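Local coordinates for Thg1-like uncharacterized protein (Bacillus thuringiensis, PDB 4KGM) that binds ATP and magnesium in a polymerase palm-like catalytic domain and, as a Thg1-like protein, probably adds nucleotides to the 5' end of tRNA, at residues Y37-C41 with K123-T127. Numbering follows the deposited sequence.
With ATP (adenosine-5'-triphosphate), chain E.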
ATOM      1  N   TYR A  37      -0.046   9.025 -31.640  1.00 54.12           N
ATOM      2  CA  TYR A  37       1.313   9.527 -31.801  1.00 48.26           C
ATOM      3  C   TYR A  37       2.029   8.863 -32.973  1.00 43.41           C
ATOM      4  O   TYR A  37       2.801   9.508 -33.682  1.00 50.70           O
ATOM      5  CB  TYR A  37       2.114   9.326 -30.513  1.00 41.98           C
ATOM      6  CG  TYR A  37       3.532   9.845 -30.586  1.00 34.53           C
ATOM      7  CD1 TYR A  37       3.810  11.189 -30.368  1.00 36.56           C
ATOM      8  CD2 TYR A  37       4.593   8.993 -30.867  1.00 31.74           C
ATOM      9  CE1 TYR A  37       5.101  11.669 -30.432  1.00 28.94           C
ATOM     10  CE2 TYR A  37       5.890   9.465 -30.935  1.00 28.18           C
ATOM     11  CZ  TYR A  37       6.137  10.804 -30.716  1.00 31.74           C
ATOM     12  OH  TYR A  37       7.422  11.284 -30.780  1.00 37.69           O
ATOM     13  N   THR A  38       1.774   7.573 -33.171  1.00 47.72           N
ATOM     14  CA  THR A  38       2.407   6.838 -34.261  1.00 54.23           C
ATOM     15  C   THR A  38       1.582   6.905 -35.544  1.00 60.38           C
ATOM     16  O   THR A  38       2.017   6.430 -36.594  1.00 60.34           O
ATOM     17  CB  THR A  38       2.667   5.364 -33.888  1.00 48.79           C
ATOM     18  OG1 THR A  38       1.422   4.702 -33.630  1.00 44.80           O
ATOM     19  CG2 THR A  38       3.555   5.276 -32.655  1.00 44.35           C
ATOM     20  N   LYS A  39       0.391   7.492 -35.454  1.00 59.88           N
ATOM     21  CA  LYS A  39      -0.444   7.704 -36.632  1.00 63.21           C
ATOM     22  C   LYS A  39       0.232   8.701 -37.565  1.00 66.34           C
ATOM     23  O   LYS A  39       0.002   9.907 -37.477  1.00 69.55           O
ATOM     24  CB  LYS A  39      -1.833   8.207 -36.234  1.00 53.82           C
ATOM     25  N   GLY A  40       1.071   8.184 -38.455  1.00 58.74           N
ATOM     26  CA  GLY A  40       1.857   9.013 -39.348  1.00 62.86           C
ATOM     27  C   GLY A  40       3.237   8.417 -39.529  1.00 62.51           C
ATOM     28  O   GLY A  40       4.050   8.919 -40.307  1.00 57.33           O
ATOM     29  N   CYS A  41       3.499   7.336 -38.801  1.00 55.91           N
ATOM     30  CA  CYS A  41       4.769   6.628 -38.899  1.00 57.87           C
ATOM     31  C   CYS A  41       4.679   5.483 -39.900  1.00 51.04           C
ATOM     32  O   CYS A  41       3.588   5.095 -40.319  1.00 51.98           O
ATOM     33  CB  CYS A  41       5.197   6.095 -37.529  1.00 60.09           C
ATOM     34  SG  CYS A  41       5.621   7.373 -36.316  1.00 58.71           S
ATOM     35  N   LYS A 123       6.209  16.355 -34.825  1.00 45.26           N
ATOM     36  CA  LYS A 123       5.532  15.409 -33.942  1.00 47.55           C
ATOM     37  C   LYS A 123       5.153  16.089 -32.630  1.00 41.52           C
ATOM     38  O   LYS A 123       5.932  16.875 -32.091  1.00 43.56           O
ATOM     39  CB  LYS A 123       6.442  14.215 -33.648  1.00 43.38           C
ATOM     40  CG  LYS A 123       5.801  12.851 -33.869  1.00 42.48           C
ATOM     41  CD  LYS A 123       5.953  12.393 -35.311  1.00 48.49           C
ATOM     42  CE  LYS A 123       5.485  10.957 -35.491  1.00 52.73           C
ATOM     43  NZ  LYS A 123       5.724  10.457 -36.875  1.00 57.58           N
ATOM     44  N   PRO A 124       3.949  15.797 -32.116  1.00 39.82           N
ATOM     45  CA  PRO A 124       3.536  16.343 -30.819  1.00 37.37           C
ATOM     46  C   PRO A 124       4.328  15.705 -29.680  1.00 33.77           C
ATOM     47  O   PRO A 124       5.085  14.760 -29.906  1.00 32.56           O
ATOM     48  CB  PRO A 124       2.058  15.953 -30.728  1.00 32.82           C
ATOM     49  CG  PRO A 124       1.933  14.748 -31.596  1.00 33.33           C
ATOM     50  CD  PRO A 124       2.904  14.954 -32.723  1.00 35.40           C
ATOM     51  N   LEU A 125       4.157  16.218 -28.469  1.00 32.66           N
ATOM     52  CA  LEU A 125       4.888  15.695 -27.321  1.00 31.69           C
ATOM     53  C   LEU A 125       4.462  14.271 -26.977  1.00 27.41           C
ATOM     54  O   LEU A 125       3.271  13.972 -26.881  1.00 26.75           O
ATOM     55  CB  LEU A 125       4.712  16.612 -26.111  1.00 29.81           C
ATOM     56  CG  LEU A 125       5.374  17.983 -26.248  1.00 26.42           C
ATOM     57  CD1 LEU A 125       5.085  18.850 -25.033  1.00 28.65           C
ATOM     58  CD2 LEU A 125       6.872  17.816 -26.456  1.00 26.70           C
ATOM     59  N   ALA A 126       5.448  13.397 -26.806  1.00 27.86           N
ATOM     60  CA  ALA A 126       5.190  12.022 -26.397  1.00 30.77           C
ATOM     61  C   ALA A 126       5.251  11.909 -24.880  1.00 31.59           C
ATOM     62  O   ALA A 126       6.126  12.496 -24.241  1.00 27.27           O
ATOM     63  CB  ALA A 126       6.194  11.079 -27.039  1.00 27.20           C
ATOM     64  N   THR A 127       4.313  11.163 -24.305  1.00 32.30           N
ATOM     65  CA  THR A 127       4.301  10.929 -22.865  1.00 29.29           C
ATOM     66  C   THR A 127       4.265   9.439 -22.547  1.00 30.92           C
ATOM     67  O   THR A 127       3.898   8.620 -23.391  1.00 35.67           O
ATOM     68  CB  THR A 127       3.114  11.631 -22.177  1.00 29.72           C
ATOM     69  OG1 THR A 127       1.892  11.250 -22.819  1.00 29.13           O
ATOM     70  CG2 THR A 127       3.274  13.143 -22.248  1.00 25.89           C
TER
HETATM   71  PG  ATP E 301      -2.563   3.633 -24.079  0.50 60.38           P
HETATM   72  O1G ATP E 301      -3.418   2.418 -23.806  0.50 49.52           O
HETATM   73  O2G ATP E 301      -3.059   4.909 -23.440  0.50 41.70           O
HETATM   74  O3G ATP E 301      -1.085   3.390 -23.892  0.50 40.82           O
HETATM   75  PB  ATP E 301      -1.884   3.129 -26.778  0.50 41.75           P
HETATM   76  O1B ATP E 301      -0.418   3.385 -26.517  0.50 45.20           O
HETATM   77  O2B ATP E 301      -2.457   3.484 -28.128  0.50 43.59           O
HETATM   78  O3B ATP E 301      -2.763   3.888 -25.661  0.50 48.64           O
HETATM   79  PA  ATP E 301      -1.151   0.452 -26.950  0.50 48.10           P
HETATM   80  O1A ATP E 301      -1.830  -0.896 -26.939  0.50 52.77           O
HETATM   81  O2A ATP E 301       0.116   0.677 -26.160  0.50 43.15           O
HETATM   82  O3A ATP E 301      -2.216   1.576 -26.514  0.50 46.12           O
HETATM   83  O5' ATP E 301      -0.871   0.889 -28.475  0.50 41.42           O
HETATM   84  C5' ATP E 301       0.444   0.844 -29.024  0.50 41.52           C
HETATM   85  C4' ATP E 301       0.421   1.463 -30.416  0.50 44.46           C
HETATM   86  O4' ATP E 301       1.731   1.866 -30.819  0.50 42.87           O
HETATM   87  C3' ATP E 301      -0.088   0.481 -31.461  0.50 47.13           C
HETATM   88  O3' ATP E 301      -1.369   0.900 -31.938  0.50 48.39           O
HETATM   89  C2' ATP E 301       0.925   0.520 -32.589  0.50 46.08           C
HETATM   90  O2' ATP E 301       0.274   0.815 -33.829  0.50 45.18           O
HETATM   91  C1' ATP E 301       1.896   1.630 -32.220  0.50 43.41           C
HETATM   92  N9  ATP E 301       3.296   1.239 -32.531  0.50 40.23           N
HETATM   93  C8  ATP E 301       4.122   0.540 -31.731  0.50 38.38           C
HETATM   94  N7  ATP E 301       5.333   0.356 -32.318  0.50 35.39           N
HETATM   95  C5  ATP E 301       5.292   0.951 -33.524  0.50 37.20           C
HETATM   96  C6  ATP E 301       6.229   1.135 -34.658  0.50 40.45           C
HETATM   97  N6  ATP E 301       7.487   0.633 -34.618  0.50 37.48           N
HETATM   98  N1  ATP E 301       5.785   1.822 -35.734  0.50 42.65           N
HETATM   99  C2  ATP E 301       4.538   2.327 -35.787  0.50 40.36           C
HETATM  100  N3  ATP E 301       3.637   2.198 -34.797  0.50 37.04           N
HETATM  101  C4  ATP E 301       3.948   1.532 -33.660  0.50 41.07           C
HETATM  102  O   HOH W   1       7.715  13.816 -29.961  1.00 36.09           O
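This is a loop-to-loop contact built around one aromatic ring, at the nucleotide end of the polymerase palm-like domain. Residues 37-41 lie in the loop between helices 34-37 and 47-63, while 123-127 lead from helix 97-119 into strand 128-134. The two meet over 285 Å², and Tyr37 supplies most of the first loop's share. Its t rotamer carries the ring to the second loop, where Ala126 CB sits 3.9 Å from the ring centroid and 25° off the normal, a CH-pi contact over the face. Pro124 O lies near the ring plane, 3.1 Å from Tyr37 CE1. Phe34 stacks on the same tyrosine, and Phe112 and Met116 of helix 97-119 touch it. The Lys123 side chain reaches along the first loop: its CE is 3.5 Å from Tyr37 O and its NZ 3.1 Å from Cys41 SG, a close polar approach. Residues 38-41 form a turn closed by Cys41 N donating to Thr38 O at 2.8 Å. Thr38, whose CA-to-CB bond points away from 123-127, belongs to the ATP pocket, with OG1 3.4 Å from C1' of the nucleotide. A water bridges the loops, accepting from Tyr37 OH at 2.7 Å and donating to Pro124 O at 2.8 Å.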